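Local coordinates for structural protein VP1 (Trichodysplasia spinulosa-associated polyomavirus, PDB 4U60) that forms the pentameric building block of the polyomavirus capsid and binds sialylated glycolipids such as GM1, at the interface of chains A and B. Residues are numbered along the deposited sequence; one frame, centred on the assembly and turned at random. Chains: chain A/B, Structural protein VP1.

The interface of chains A and B. Residues chain A 115-116, 119-121; chain B 49, 258, 260.
B:Met260, the first residue of strand 260-264, reaches across the subunit boundary into a loop of chain A and meets A:Ile121, A:Tyr116 and A:Met115 with its thioether end. The methionine side chain is extended through chi2 (169°) and then bends at chi3 (71°), which turns its methyl CE onto the branches of A:Ile121, 3.7 Å from CG2. Methionine suits this place because it can follow the uneven surface of a beta-branched neighbour. Its sulfur SD lies in the ring plane of A:Tyr116, 3.7 Å from CD2, where the tyrosine offers a flat C-H edge to the polarisable sulfur. The same SD accepts a weak, nearly straight hydrogen bond from the backbone N of A:Ile121 (3.4 Å, 167° at H). A:Met115 crosses B:Met260 at about a right angle, adding a second thioether with SD 4.0 Å from CE. B:Val49, short and rigid, sets CG1 4.1 Å from CA of A:Ile121.

Toward the rim, the lack of side chains on two glycines probably leaves room for close packing: CA of A:Gly120 lies 3.8 Å from SD of B:Met260, and CB of A:Tyr116 lies 3.9 Å from CA of B:Gly258. At the polar margin a water joins the backbone carbonyl O of A:Lys119, whose modelled side chain is incomplete, to B:Met260 N and B:Val49 O. This small patch probably contributes to pentamer cohesion and may steady the adjoining glycan-binding loops.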
ATOM      1  N   MET A 115      -3.427  -9.222  25.666  1.00 14.96           N
ATOM      2  CA  MET A 115      -4.342  -8.097  25.500  1.00 15.23           C
ATOM      3  C   MET A 115      -5.415  -8.074  26.586  1.00 15.70           C
ATOM      4  O   MET A 115      -5.705  -9.104  27.218  1.00 15.35           O
ATOM      5  CB  MET A 115      -5.030  -8.167  24.124  1.00 14.72           C
ATOM      6  CG  MET A 115      -4.074  -8.099  22.956  1.00 14.33           C
ATOM      7  SD  MET A 115      -4.971  -7.892  21.396  1.00 14.17           S
ATOM      8  CE  MET A 115      -5.434  -6.167  21.500  1.00 14.25           C
ATOM      9  N   TYR A 116      -6.017  -6.895  26.768  1.00 16.23           N
ATOM     10  CA  TYR A 116      -7.254  -6.702  27.555  1.00 17.21           C
ATOM     11  C   TYR A 116      -7.237  -7.292  28.972  1.00 18.99           C
ATOM     12  O   TYR A 116      -7.974  -8.215  29.281  1.00 18.63           O
ATOM     13  CB  TYR A 116      -8.482  -7.208  26.764  1.00 16.70           C
ATOM     14  CG  TYR A 116      -8.618  -6.539  25.412  1.00 15.93           C
ATOM     15  CD1 TYR A 116      -8.713  -5.161  25.303  1.00 16.34           C
ATOM     16  CD2 TYR A 116      -8.660  -7.290  24.252  1.00 15.57           C
ATOM     17  CE1 TYR A 116      -8.851  -4.539  24.070  1.00 16.03           C
ATOM     18  CE2 TYR A 116      -8.776  -6.688  23.013  1.00 15.04           C
ATOM     19  CZ  TYR A 116      -8.890  -5.321  22.929  1.00 15.38           C
ATOM     20  OH  TYR A 116      -8.978  -4.771  21.669  1.00 15.44           O
ATOM     21  N   LYS A 119      -7.165 -11.053  29.764  1.00 19.35           N
ATOM     22  CA  LYS A 119      -8.282 -11.863  29.287  1.00 18.58           C
ATOM     23  C   LYS A 119      -8.185 -12.171  27.778  1.00 16.89           C
ATOM     24  O   LYS A 119      -8.742 -13.167  27.332  1.00 16.19           O
ATOM     25  CB  LYS A 119      -9.611 -11.162  29.591  1.00 19.38           C
ATOM     26  CG  LYS A 119      -9.907 -11.044  31.083  1.00 20.83           C
ATOM     27  CD  LYS A 119      -9.902 -12.403  31.719  1.00 21.38           C
ATOM     28  N   GLY A 120      -7.466 -11.340  27.035  1.00 15.64           N
ATOM     29  CA  GLY A 120      -7.400 -11.453  25.583  1.00 14.61           C
ATOM     30  C   GLY A 120      -6.289 -12.340  25.061  1.00 13.93           C
ATOM     31  O   GLY A 120      -5.669 -13.108  25.818  1.00 14.15           O
ATOM     32  N   ILE A 121      -6.055 -12.254  23.757  1.00 13.00           N
ATOM     33  CA  ILE A 121      -5.011 -13.063  23.133  1.00 12.69           C
ATOM     34  C   ILE A 121      -3.619 -12.774  23.669  1.00 12.73           C
ATOM     35  O   ILE A 121      -3.325 -11.662  24.126  1.00 13.20           O
ATOM     36  CB  ILE A 121      -4.936 -12.861  21.596  1.00 12.37           C
ATOM     37  CG1 ILE A 121      -4.614 -11.416  21.246  1.00 12.31           C
ATOM     38  CG2 ILE A 121      -6.240 -13.283  20.949  1.00 12.44           C
ATOM     39  CD1 ILE A 121      -4.249 -11.229  19.789  1.00 12.08           C
TER
ATOM     40  N   VAL B  49      -9.547 -18.072  23.164  1.00 14.29           N
ATOM     41  CA  VAL B  49      -8.104 -18.192  23.219  1.00 13.50           C
ATOM     42  C   VAL B  49      -7.614 -18.179  24.681  1.00 13.99           C
ATOM     43  O   VAL B  49      -8.071 -17.376  25.498  1.00 14.92           O
ATOM     44  CB  VAL B  49      -7.422 -17.044  22.428  1.00 13.01           C
ATOM     45  CG1 VAL B  49      -5.923 -17.013  22.687  1.00 12.83           C
ATOM     46  CG2 VAL B  49      -7.706 -17.198  20.938  1.00 12.47           C
ATOM     47  N   GLY B 258     -13.153  -9.220  27.408  1.00 20.43           N
ATOM     48  CA  GLY B 258     -11.839  -9.202  26.783  1.00 19.74           C
ATOM     49  C   GLY B 258     -11.442 -10.542  26.203  1.00 18.97           C
ATOM     50  O   GLY B 258     -10.407 -10.634  25.538  1.00 18.13           O
ATOM     51  N   MET B 260     -11.222 -13.511  23.649  1.00 15.45           N
ATOM     52  CA  MET B 260     -11.120 -13.396  22.181  1.00 13.69           C
ATOM     53  C   MET B 260     -11.229 -14.744  21.488  1.00 13.21           C
ATOM     54  O   MET B 260     -10.796 -15.766  22.013  1.00 13.66           O
ATOM     55  CB  MET B 260      -9.819 -12.687  21.806  1.00 13.19           C
ATOM     56  CG  MET B 260      -9.893 -11.224  22.216  1.00 13.25           C
ATOM     57  SD  MET B 260      -8.339 -10.308  22.125  1.00 13.37           S
ATOM     58  CE  MET B 260      -8.057 -10.137  20.369  1.00 12.44           C
TER
HETATM   59  O   HOH W   1      -8.922 -14.767  24.966  1.00 13.64           O